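Local coordinates for protein Glucanase/chitosanase (Paenibacillus fukuinensis, PDB 4ZY9) that binds chitosan as a CBM32 carbohydrate-binding module of a larger enzyme that probably hydrolyses chitosan and related glucans, at residues Thr16-Glu21 and Asp46-Tyr51; Leu65-Ala70 and Gly101-Thr106; Ser73-Gln78 and Tyr93-Gly98; Val115-Thr120 and Tyr128-Phe133. The protein carries 1 engineered substitution. All blocks are in the same frame, centred on the assembly; numbering follows the deposited sequence. Where two conformers were deposited one is given.

Contact 1: Thr16-Glu21 and Asp46-Tyr51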
# COMPACT_ATOMS: atom_id res chain seq x y z
N THR A 16 5.55 5.32 -4.44
CA THR A 16 6.70 5.70 -3.63
C THR A 16 6.81 4.78 -2.47
O THR A 16 5.75 4.61 -1.81
CB THR A 16 6.52 7.16 -3.19
OG1 THR A 16 6.33 7.97 -4.38
CG2 THR A 16 7.70 7.64 -2.47
N ALA A 17 7.94 4.31 -2.09
CA ALA A 17 8.12 3.44 -0.92
C ALA A 17 9.20 3.89 -0.03
O ALA A 17 10.15 4.63 -0.49
CB ALA A 17 8.36 1.98 -1.31
N SER A 18 9.25 3.47 1.16
CA SER A 18 10.32 3.78 2.06
C SER A 18 11.63 3.12 1.60
O SER A 18 12.72 3.74 1.82
CB SER A 18 10.02 3.15 3.44
OG SER A 18 9.57 1.82 3.30
N SER A 19 11.65 2.00 0.97
CA SER A 19 12.86 1.33 0.49
C SER A 19 12.42 0.30 -0.55
O SER A 19 11.18 -0.09 -0.59
CB SER A 19 13.65 0.66 1.56
OG SER A 19 12.96 -0.42 2.11
N ILE A 20 13.37 -0.22 -1.30
CA ILE A 20 13.14 -1.33 -2.16
C ILE A 20 14.27 -2.33 -1.97
O ILE A 20 15.41 -1.95 -1.58
CB ILE A 20 13.01 -0.97 -3.68
CG1 ILE A 20 14.34 -0.44 -4.24
CG2 ILE A 20 11.83 0.01 -3.88
CD1 ILE A 20 14.20 -0.24 -5.70
N GLU A 21 14.03 -3.57 -2.22
CA GLU A 21 15.01 -4.62 -2.06
C GLU A 21 16.12 -4.44 -3.08
O GLU A 21 17.32 -4.72 -2.68
CB GLU A 21 14.36 -6.00 -2.21
CG GLU A 21 15.28 -7.15 -1.80
CD GLU A 21 14.66 -8.46 -2.20
OE1 GLU A 21 15.13 -9.21 -3.12
OE2 GLU A 21 13.65 -8.80 -1.62
N ASP A 46 12.07 -2.32 10.44
CA ASP A 46 10.74 -1.74 10.62
C ASP A 46 10.84 -0.28 10.89
O ASP A 46 11.85 0.13 11.59
CB ASP A 46 10.05 -2.43 11.81
CG ASP A 46 9.93 -3.91 11.58
OD1 ASP A 46 9.39 -4.32 10.52
OD2 ASP A 46 10.39 -4.70 12.42
N PRO A 47 9.95 0.57 10.50
CA PRO A 47 8.79 0.25 9.64
C PRO A 47 9.16 0.30 8.19
O PRO A 47 10.28 0.66 7.79
CB PRO A 47 7.81 1.41 9.95
CG PRO A 47 8.77 2.64 10.10
CD PRO A 47 10.00 2.03 10.80
N GLN A 48 8.26 -0.08 7.31
CA GLN A 48 8.31 0.17 5.89
C GLN A 48 7.00 0.63 5.38
O GLN A 48 5.97 0.36 6.01
CB GLN A 48 8.78 -1.05 5.09
CG GLN A 48 10.10 -1.59 5.54
CD GLN A 48 11.33 -0.74 5.23
OE1 GLN A 48 12.42 -0.97 5.88
NE2 GLN A 48 11.30 0.05 4.23
N TRP A 49 6.92 1.27 4.28
CA TRP A 49 5.64 1.84 3.73
C TRP A 49 5.68 1.95 2.26
O TRP A 49 6.79 2.04 1.65
CB TRP A 49 5.27 3.16 4.46
CG TRP A 49 6.30 4.24 4.38
CD1 TRP A 49 7.17 4.58 5.38
CD2 TRP A 49 6.64 5.05 3.25
NE1 TRP A 49 7.99 5.57 4.99
CE2 TRP A 49 7.70 5.94 3.71
CE3 TRP A 49 6.14 5.19 2.00
CZ2 TRP A 49 8.30 6.88 2.86
CZ3 TRP A 49 6.83 6.13 1.11
CH2 TRP A 49 7.83 6.94 1.57
N ILE A 50 4.51 2.04 1.64
CA ILE A 50 4.38 2.29 0.25
C ILE A 50 3.14 3.11 0.04
O ILE A 50 2.10 2.79 0.67
CB ILE A 50 4.35 0.97 -0.56
CG1 ILE A 50 4.23 1.23 -2.08
CG2 ILE A 50 3.27 0.01 -0.07
CD1 ILE A 50 4.61 0.04 -2.87
N TYR A 51 3.16 4.11 -0.80
CA TYR A 51 1.98 4.85 -1.14
C TYR A 51 1.86 5.04 -2.62
O TYR A 51 2.87 4.92 -3.39
CB TYR A 51 1.80 6.24 -0.43
CG TYR A 51 2.77 7.32 -0.78
CD1 TYR A 51 2.69 8.05 -1.96
CD2 TYR A 51 3.75 7.68 0.08
CE1 TYR A 51 3.56 9.11 -2.21
CE2 TYR A 51 4.63 8.76 -0.18
CZ TYR A 51 4.48 9.41 -1.33
OH TYR A 51 5.35 10.50 -1.57

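Contact 2: Leu65-Ala70 and Gly101-Thr106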
# COMPACT_ATOMS: atom_id res chain seq x y z
N LEU A 65 -5.08 -5.48 -0.76
CA LEU A 65 -3.66 -5.88 -0.73
C LEU A 65 -3.49 -7.34 -1.07
O LEU A 65 -4.20 -8.21 -0.44
CB LEU A 65 -3.06 -5.61 0.57
CG LEU A 65 -3.19 -4.16 1.11
CD1 LEU A 65 -2.62 -4.04 2.50
CD2 LEU A 65 -2.47 -3.16 0.21
N ASN A 66 -2.64 -7.69 -2.00
CA ASN A 66 -2.27 -9.06 -2.26
C ASN A 66 -0.83 -9.26 -1.85
O ASN A 66 0.10 -8.83 -2.57
CB ASN A 66 -2.47 -9.38 -3.71
CG ASN A 66 -2.04 -10.82 -4.07
OD1 ASN A 66 -1.72 -11.59 -3.25
ND2 ASN A 66 -2.21 -11.14 -5.37
N TRP A 67 -0.63 -9.75 -0.65
CA TRP A 67 0.69 -9.95 -0.09
C TRP A 67 1.48 -11.04 -0.63
O TRP A 67 0.92 -12.14 -0.91
CB TRP A 67 0.54 -10.17 1.41
CG TRP A 67 0.02 -9.02 2.24
CD1 TRP A 67 -1.18 -8.86 2.73
CD2 TRP A 67 0.79 -7.91 2.72
NE1 TRP A 67 -1.28 -7.72 3.45
CE2 TRP A 67 -0.07 -7.09 3.40
CE3 TRP A 67 2.12 -7.43 2.55
CZ2 TRP A 67 0.38 -5.91 4.06
CZ3 TRP A 67 2.52 -6.32 3.19
CH2 TRP A 67 1.67 -5.54 3.88
N GLU A 68 2.79 -10.87 -0.77
CA GLU A 68 3.67 -11.97 -0.91
C GLU A 68 3.89 -12.61 0.51
O GLU A 68 3.38 -12.13 1.47
CB GLU A 68 4.93 -11.47 -1.63
CG GLU A 68 6.01 -12.54 -2.06
CD GLU A 68 7.13 -12.71 -1.09
OE1 GLU A 68 7.33 -11.96 -0.12
OE2 GLU A 68 7.86 -13.73 -1.29
N ALA A 69 4.71 -13.67 0.54
CA ALA A 69 4.94 -14.35 1.82
C ALA A 69 5.34 -13.35 2.88
O ALA A 69 5.10 -13.55 4.06
CB ALA A 69 6.01 -15.42 1.65
N ALA A 70 6.12 -12.33 2.52
CA ALA A 70 6.65 -11.37 3.48
C ALA A 70 5.59 -10.33 3.81
O ALA A 70 5.63 -9.13 3.26
CB ALA A 70 7.94 -10.79 2.93
N GLY A 101 -1.65 -13.05 2.70
CA GLY A 101 -2.54 -13.40 1.62
C GLY A 101 -3.24 -12.24 1.04
O GLY A 101 -2.63 -11.19 0.81
N ILE A 102 -4.56 -12.32 0.84
CA ILE A 102 -5.34 -11.13 0.43
C ILE A 102 -5.89 -10.48 1.64
O ILE A 102 -6.42 -11.24 2.58
CB ILE A 102 -6.50 -11.60 -0.53
CG1 ILE A 102 -5.91 -12.23 -1.78
CG2 ILE A 102 -7.40 -10.47 -0.81
CD1 ILE A 102 -6.85 -13.03 -2.66
N ASP A 103 -5.77 -9.16 1.75
CA ASP A 103 -6.43 -8.33 2.74
C ASP A 103 -7.29 -7.41 1.98
O ASP A 103 -6.82 -6.81 1.00
CB ASP A 103 -5.46 -7.56 3.60
CG ASP A 103 -4.71 -8.42 4.57
OD1 ASP A 103 -5.06 -9.62 4.77
OD2 ASP A 103 -3.69 -7.86 5.10
N ASP A 104 -8.55 -7.24 2.27
CA ASP A 104 -9.45 -6.35 1.50
C ASP A 104 -10.24 -5.55 2.51
O ASP A 104 -10.96 -6.23 3.35
CB ASP A 104 -10.27 -7.20 0.54
CG ASP A 104 -11.00 -6.42 -0.49
OD1 ASP A 104 -11.24 -5.23 -0.33
OD2 ASP A 104 -11.50 -7.04 -1.39
N ILE A 105 -10.12 -4.26 2.54
CA ILE A 105 -10.59 -3.39 3.59
C ILE A 105 -11.43 -2.30 3.05
O ILE A 105 -11.03 -1.61 2.14
CB ILE A 105 -9.41 -2.74 4.36
CG1 ILE A 105 -8.39 -3.79 4.85
CG2 ILE A 105 -9.88 -1.83 5.47
CD1 ILE A 105 -6.96 -3.48 4.49
N THR A 106 -12.65 -2.14 3.61
CA THR A 106 -13.56 -1.07 3.25
C THR A 106 -13.74 -0.08 4.45
O THR A 106 -13.75 -0.57 5.61
CB THR A 106 -14.89 -1.69 2.78
OG1 THR A 106 -14.69 -2.30 1.51
CG2 THR A 106 -15.93 -0.62 2.56
O HOH W 1 1.16 -13.59 2.37

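Contact 3: Ser73-Gln78 and Tyr93-Gly98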
# COMPACT_ATOMS: atom_id res chain seq x y z
N SER A 73 2.13 -8.07 9.76
CA SER A 73 1.16 -8.39 10.76
C SER A 73 0.65 -7.16 11.49
O SER A 73 -0.48 -7.23 11.99
CB SER A 73 1.69 -9.44 11.73
OG SER A 73 2.78 -8.97 12.47
N SER A 74 1.45 -6.08 11.57
CA SER A 74 0.92 -4.84 12.02
C SER A 74 1.02 -3.84 10.91
O SER A 74 2.19 -3.65 10.48
CB SER A 74 1.59 -4.27 13.32
OG SER A 74 1.31 -5.10 14.44
N TYR A 75 -0.04 -3.23 10.49
CA TYR A 75 0.00 -2.12 9.48
C TYR A 75 -1.18 -1.31 9.61
O TYR A 75 -2.23 -1.71 10.23
CB TYR A 75 0.17 -2.64 8.09
CG TYR A 75 -1.04 -3.44 7.57
CD1 TYR A 75 -1.98 -2.76 6.79
CD2 TYR A 75 -1.14 -4.81 7.70
CE1 TYR A 75 -3.10 -3.45 6.29
CE2 TYR A 75 -2.19 -5.50 7.09
CZ TYR A 75 -3.11 -4.76 6.38
OH TYR A 75 -4.22 -5.39 5.78
N THR A 76 -1.11 -0.13 9.03
CA THR A 76 -2.26 0.75 8.83
C THR A 76 -2.44 1.05 7.38
O THR A 76 -1.47 0.95 6.55
CB THR A 76 -2.09 2.11 9.60
OG1 THR A 76 -0.82 2.67 9.24
CG2 THR A 76 -1.98 1.86 11.18
N ILE A 77 -3.64 1.42 7.04
CA ILE A 77 -3.97 2.09 5.77
C ILE A 77 -4.22 3.53 6.06
O ILE A 77 -5.01 3.83 6.98
CB ILE A 77 -5.18 1.43 5.04
CG1 ILE A 77 -4.95 -0.00 4.80
CG2 ILE A 77 -5.48 2.21 3.76
CD1 ILE A 77 -3.80 -0.29 3.86
N GLN A 78 -3.58 4.42 5.34
CA GLN A 78 -3.68 5.86 5.59
C GLN A 78 -3.95 6.61 4.34
O GLN A 78 -3.58 6.15 3.23
CB GLN A 78 -2.41 6.38 6.22
CG GLN A 78 -1.94 5.55 7.41
CD GLN A 78 -0.65 6.04 7.99
OE1 GLN A 78 0.08 6.75 7.30
NE2 GLN A 78 -0.21 5.49 9.14
N TYR A 93 -7.57 2.42 8.80
CA TYR A 93 -7.64 1.03 9.16
C TYR A 93 -6.38 0.69 9.95
O TYR A 93 -5.27 1.16 9.46
CB TYR A 93 -7.73 0.07 7.98
CG TYR A 93 -7.65 -1.39 8.30
CD1 TYR A 93 -8.78 -2.03 8.83
CD2 TYR A 93 -6.54 -2.10 8.13
CE1 TYR A 93 -8.74 -3.35 9.14
CE2 TYR A 93 -6.47 -3.47 8.41
CZ TYR A 93 -7.61 -4.08 8.94
OH TYR A 93 -7.56 -5.45 9.24
N THR A 94 -6.43 -0.03 11.01
CA THR A 94 -5.34 -0.51 11.75
C THR A 94 -5.44 -2.01 12.06
O THR A 94 -6.59 -2.45 12.50
CB THR A 94 -5.14 0.21 13.10
OG1 THR A 94 -5.10 1.60 12.91
CG2 THR A 94 -4.02 -0.31 13.90
N THR A 95 -4.41 -2.84 11.93
CA THR A 95 -4.43 -4.17 12.48
C THR A 95 -3.14 -4.45 13.12
O THR A 95 -2.07 -3.88 12.77
CB THR A 95 -4.71 -5.22 11.40
OG1 THR A 95 -4.86 -6.46 12.02
CG2 THR A 95 -3.55 -5.35 10.33
N THR A 96 -3.15 -5.34 14.13
CA THR A 96 -1.99 -5.96 14.66
C THR A 96 -2.01 -7.47 14.52
O THR A 96 -1.14 -8.13 15.05
CB THR A 96 -1.74 -5.58 16.13
OG1 THR A 96 -2.87 -6.09 16.89
CG2 THR A 96 -1.57 -4.02 16.28
N THR A 97 -2.94 -7.97 13.76
CA THR A 97 -3.15 -9.41 13.56
C THR A 97 -3.24 -9.75 12.11
O THR A 97 -3.95 -10.69 11.67
CB THR A 97 -4.42 -9.87 14.30
OG1 THR A 97 -5.51 -9.13 13.84
CG2 THR A 97 -4.17 -9.74 15.82
N GLY A 98 -2.50 -9.02 11.24
CA GLY A 98 -2.55 -9.31 9.81
C GLY A 98 -2.02 -10.74 9.61
O GLY A 98 -1.11 -11.15 10.30
O HOH W 2 1.70 -7.75 14.68
O HOH W 3 -5.90 -6.82 7.66

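Contact 4: Val115-Thr120 and Tyr128-Phe133. Engineered in segment 115-120: M117 (natural residue Val).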
# COMPACT_ATOMS: atom_id res chain seq x y z
N VAL A 115 -2.60 7.22 -1.02
CA VAL A 115 -3.09 6.14 -0.17
C VAL A 115 -1.86 5.30 0.22
O VAL A 115 -1.10 4.92 -0.71
CB VAL A 115 -4.15 5.29 -0.89
CG1 VAL A 115 -4.64 4.18 0.05
CG2 VAL A 115 -5.27 6.16 -1.35
N ARG A 116 -1.64 5.08 1.49
CA ARG A 116 -0.46 4.45 2.00
C ARG A 116 -0.76 3.20 2.79
O ARG A 116 -1.71 3.20 3.59
CB ARG A 116 0.28 5.42 2.93
CG ARG A 116 1.65 4.96 3.43
CD ARG A 116 2.62 6.04 3.92
NE ARG A 116 2.20 6.59 5.21
CZ ARG A 116 3.04 7.21 6.07
NH1 ARG A 116 4.29 7.40 5.71
NH2 ARG A 116 2.60 7.58 7.23
N MSE A 117 0.05 2.21 2.63
CA MSE A 117 0.16 1.05 3.56
C MSE A 117 1.40 1.28 4.38
O MSE A 117 2.52 1.41 3.79
CB MSE A 117 0.30 -0.22 2.78
CG MSE A 117 0.18 -1.51 3.61
SE MSE A 117 1.72 -1.85 4.86
CE MSE A 117 3.18 -1.93 3.59
N HIS A 118 1.28 1.53 5.67
CA HIS A 118 2.40 1.75 6.58
C HIS A 118 2.51 0.56 7.52
O HIS A 118 1.58 0.28 8.25
CB HIS A 118 2.22 3.07 7.36
CG HIS A 118 3.37 3.45 8.17
ND1 HIS A 118 3.60 2.94 9.41
CD2 HIS A 118 4.43 4.22 7.87
CE1 HIS A 118 4.76 3.40 9.87
NE2 HIS A 118 5.28 4.16 8.94
N GLY A 119 3.58 -0.13 7.47
CA GLY A 119 3.75 -1.34 8.18
C GLY A 119 4.76 -1.24 9.28
O GLY A 119 5.89 -0.70 9.08
N THR A 120 4.48 -1.78 10.47
CA THR A 120 5.35 -1.72 11.62
C THR A 120 5.83 -3.02 12.17
O THR A 120 6.86 -3.03 12.91
CB THR A 120 4.75 -0.84 12.76
OG1 THR A 120 3.56 -1.49 13.16
CG2 THR A 120 4.49 0.59 12.34
N TYR A 128 8.84 -6.46 3.68
CA TYR A 128 7.45 -6.25 3.38
C TYR A 128 7.29 -6.35 1.88
O TYR A 128 8.10 -5.69 1.17
CB TYR A 128 6.93 -4.91 3.88
CG TYR A 128 7.02 -4.63 5.33
CD1 TYR A 128 8.22 -4.32 5.98
CD2 TYR A 128 5.85 -4.62 6.09
CE1 TYR A 128 8.24 -4.04 7.34
CE2 TYR A 128 5.93 -4.33 7.40
CZ TYR A 128 7.10 -4.05 8.04
OH TYR A 128 7.08 -3.78 9.44
N SER A 129 6.33 -7.13 1.38
CA SER A 129 6.23 -7.26 -0.09
C SER A 129 4.80 -7.51 -0.55
O SER A 129 4.06 -8.29 0.05
CB SER A 129 7.11 -8.41 -0.54
OG SER A 129 7.09 -8.58 -1.91
N LEU A 130 4.40 -6.74 -1.57
CA LEU A 130 3.07 -6.71 -2.15
C LEU A 130 3.12 -7.01 -3.63
O LEU A 130 3.77 -6.24 -4.36
CB LEU A 130 2.41 -5.39 -1.94
CG LEU A 130 1.94 -5.07 -0.53
CD1 LEU A 130 1.75 -3.61 -0.29
CD2 LEU A 130 0.68 -5.88 -0.15
N TRP A 131 2.39 -8.03 -4.09
CA TRP A 131 2.12 -8.21 -5.48
C TRP A 131 1.29 -7.11 -6.07
O TRP A 131 1.52 -6.66 -7.20
CB TRP A 131 1.42 -9.61 -5.75
CG TRP A 131 2.10 -10.82 -5.25
CD1 TRP A 131 1.67 -11.57 -4.23
CD2 TRP A 131 3.28 -11.48 -5.82
NE1 TRP A 131 2.51 -12.64 -4.08
CE2 TRP A 131 3.54 -12.56 -5.00
CE3 TRP A 131 4.16 -11.18 -6.87
CZ2 TRP A 131 4.60 -13.45 -5.31
CZ3 TRP A 131 5.20 -12.05 -7.08
CH2 TRP A 131 5.43 -13.11 -6.25
N GLU A 132 0.22 -6.78 -5.34
CA GLU A 132 -0.76 -5.91 -5.83
C GLU A 132 -1.33 -5.03 -4.68
O GLU A 132 -1.53 -5.52 -3.57
CB GLU A 132 -1.93 -6.58 -6.54
CG GLU A 132 -1.49 -7.46 -7.68
CD GLU A 132 -2.61 -8.36 -8.27
OE1 GLU A 132 -2.96 -9.32 -7.59
OE2 GLU A 132 -3.09 -8.04 -9.33
N PHE A 133 -1.61 -3.76 -4.97
CA PHE A 133 -2.26 -2.81 -4.04
C PHE A 133 -3.25 -2.04 -4.88
O PHE A 133 -2.82 -1.34 -5.82
CB PHE A 133 -1.12 -1.92 -3.49
CG PHE A 133 -1.45 -0.93 -2.44
CD1 PHE A 133 -2.71 -0.29 -2.30
CD2 PHE A 133 -0.42 -0.41 -1.62
CE1 PHE A 133 -2.91 0.75 -1.39
CE2 PHE A 133 -0.65 0.65 -0.76
CZ PHE A 133 -1.89 1.21 -0.61

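Contact 1: Thr16-Glu21 and Asp46-Tyr51
The indole of W49 is covered on one face by the backbone of A17 and S18 and by the CB of S18. S18 CB sits almost straight above the five-membered ring, 3.6 Å from its centroid, a CH-pi contact. R116 makes a cation-pi contact from the other face, and the H118 ring also meets the indole at a small tilt. T16 CG2 meets the edge of the same indole in its plane. The Y51 ring has T16 CB over one face, 3.8 Å from its centroid. The T16 and Y51 side chains lie side by side, pointing the same way. The two aromatic residues take the crowded first torsion, with CG between the backbone N and the carbonyl carbon (chi1 59° for W49). This turns both rings across the neighbouring strand.

T16 and Y51 form an antiparallel hydrogen-bonded pair. Y51 N gives a nearly straight bond of 2.8 Å to T16 O, and T16 N returns one to Y51 O. A17 and I50 are the following non-hydrogen-bonded pair, with their side chains on the other face of the sheet. Then S18 grips W49 twice. S18 N donates to W49 O from above the carbonyl plane, and S18 OG accepts W49 N at 2.9 Å. The pairing places 14-17 as the outermost strand beside 48-54, in one sheet of the beta-sandwich of this CBM32 module.

Contact 2: Leu65-Ala70 and Gly101-Thr106
Strands 65-67 and 102-106 run antiparallel, with axes 4.8 Å apart at closest and their directions at 164°. L65 and D103 form a hydrogen-bonded pair; N66 and I102 form the next, non-hydrogen-bonded pair. L65 N reaches D103 O at 2.8 Å, nearly along the C=O axis. W67 N bonds to G101 O from above the carbonyl plane and extends the ladder to the end of the strand.

The side-chain bond across the two segments joins W67 and D103. W67 NE1 donates to D103 OD2 at 2.9 Å, moderately bent at 147°. The acceptor lies near the indole plane, but the N-H meets the carboxylate from above its plane. The two planes are 72° apart, so the groups cross obliquely. D103 lies on the L65 face; in both residues CG is anti to the carbonyl carbon and beside the backbone N. Y75 OH is a second partner of OD2, so one oxygen ties W67 to the facing sheet. D103 OD1 lies close to D99 OD1, and this like charge may raise the affinity of the pair for a proton. N66 points to the other face, where ND2 bonds to E132 OE1. Past the strands, a water links E68 O to G101 N, 2.9 Å from the latter. The contact is an antiparallel ladder at the margin of the second sheet of the beta-sandwich, where strand 102-107 pairs with 57-67.

Contact 3: Ser73-Gln78 and Tyr93-Gly98
This is the open end of the beta hairpin made by strands 75-80 and 90-95, an antiparallel edge of the sandwich. Y75 pairs with T95 and I77 with Y93 as hydrogen-bonded pairs; T76 and T94 lie between them as a non-hydrogen-bonded pair.

Y75 takes the crowded position, with CG between the backbone N and the carbonyl carbon (chi1 67°). T95 has OG1 anti to its backbone N, and that puts its methyl in the crowded slot. The methyl CG2 then lies over one face of the Y75 ring, 3.9 Å from the centroid and offset toward the rim. Y93 CG is anti to the backbone N (chi1 173°), which brings its ring against that of Y75. The rings cross obliquely, and Y75 CE1 touches Y93 CE2 at 4.0 Å. One water spans the two hydroxyls, while Y75 OH also bonds to D103 OD2. An alanine in place of Y75 would remove the D103 link and the surface under the T95 methyl, and would probably loosen the packing of Y93.

T76 and T94 point the same way on the opposite face, with T76 CG2 3.6 Å from T94 OG1. T95 OG1 accepts T97 N at 3.0 Å, an ST turn. S73 and S74 form a classic beta bulge facing V121. A CB on G98 would press against S73 CA and Y75 CE2. At that corner G98 N bonds to S73 O at 2.8 Å, in the carbonyl plane and on a lone pair.

Contact 4: Val115-Thr120 and Tyr128-Phe133
Here the two sheets of the beta-sandwich meet face to face, and the contact is core packing near the centre of the chain. Strand 115-120 sends V115 and M117 inward, with G119 next in line. Y128, L130 and F133 project from the facing segment to meet them.

F133 is one long bump. Its CG is anti to the backbone N (chi1 -176°), so the ring stretches straight across to strand 115-120. The ring tip enters between V115 and M117: V115 CG1 lies 4.1 Å from CZ, and M117 CB lies 3.8 Å from CE2. The ring edge faces the backbone carbon of R116. M117 is an engineered selenomethionine, a valine in the natural protein. Its chain is bent at chi2 and chi3, which turns SE and CE along the strand toward the G119 end. L130 stands opposite, and its CD1 is 4.5 Å from M117 CE.

Y128 is the second bump, and G119 supplies the hollow. Y128 CE2 lies 3.8 Å from G119 CA. A CB on G119 would clash with that carbon, at about 2.6 Å, so the ring fits where a side chain is missing. The hydroxyl bonds to D46 OD1, which also has a salt bridge to R122. An alanine at Y128 would remove the hydroxyl bond and the ring over G119, and would probably loosen the packing there and the hold on D46. W39 packs on both Y128 and M117. Y128 OH ends 3.1 Å from T120 C.

All four contacts lie in one beta-sandwich module. Contacts 1 and 3 are antiparallel pairings at the two margins of the same five-stranded sheet, their centres about 15 Å apart. Contact 2 is a pairing in the other sheet. Contact 4 packs the sheets together and touches the other three: strand 114-122 lies between 48-54 and 75-80, while 129-136 pairs with 57-67. Contact 4's centre is about 8 Å from those of contacts 1 and 2. Along the chain contact 1 closes first, contact 3 is nested in the loop closed by contact 2, and contact 4 follows. Contacts 2 and 3 meet where D103 and Y75 bond. Late segments thus close a core between sheets begun by earlier strands.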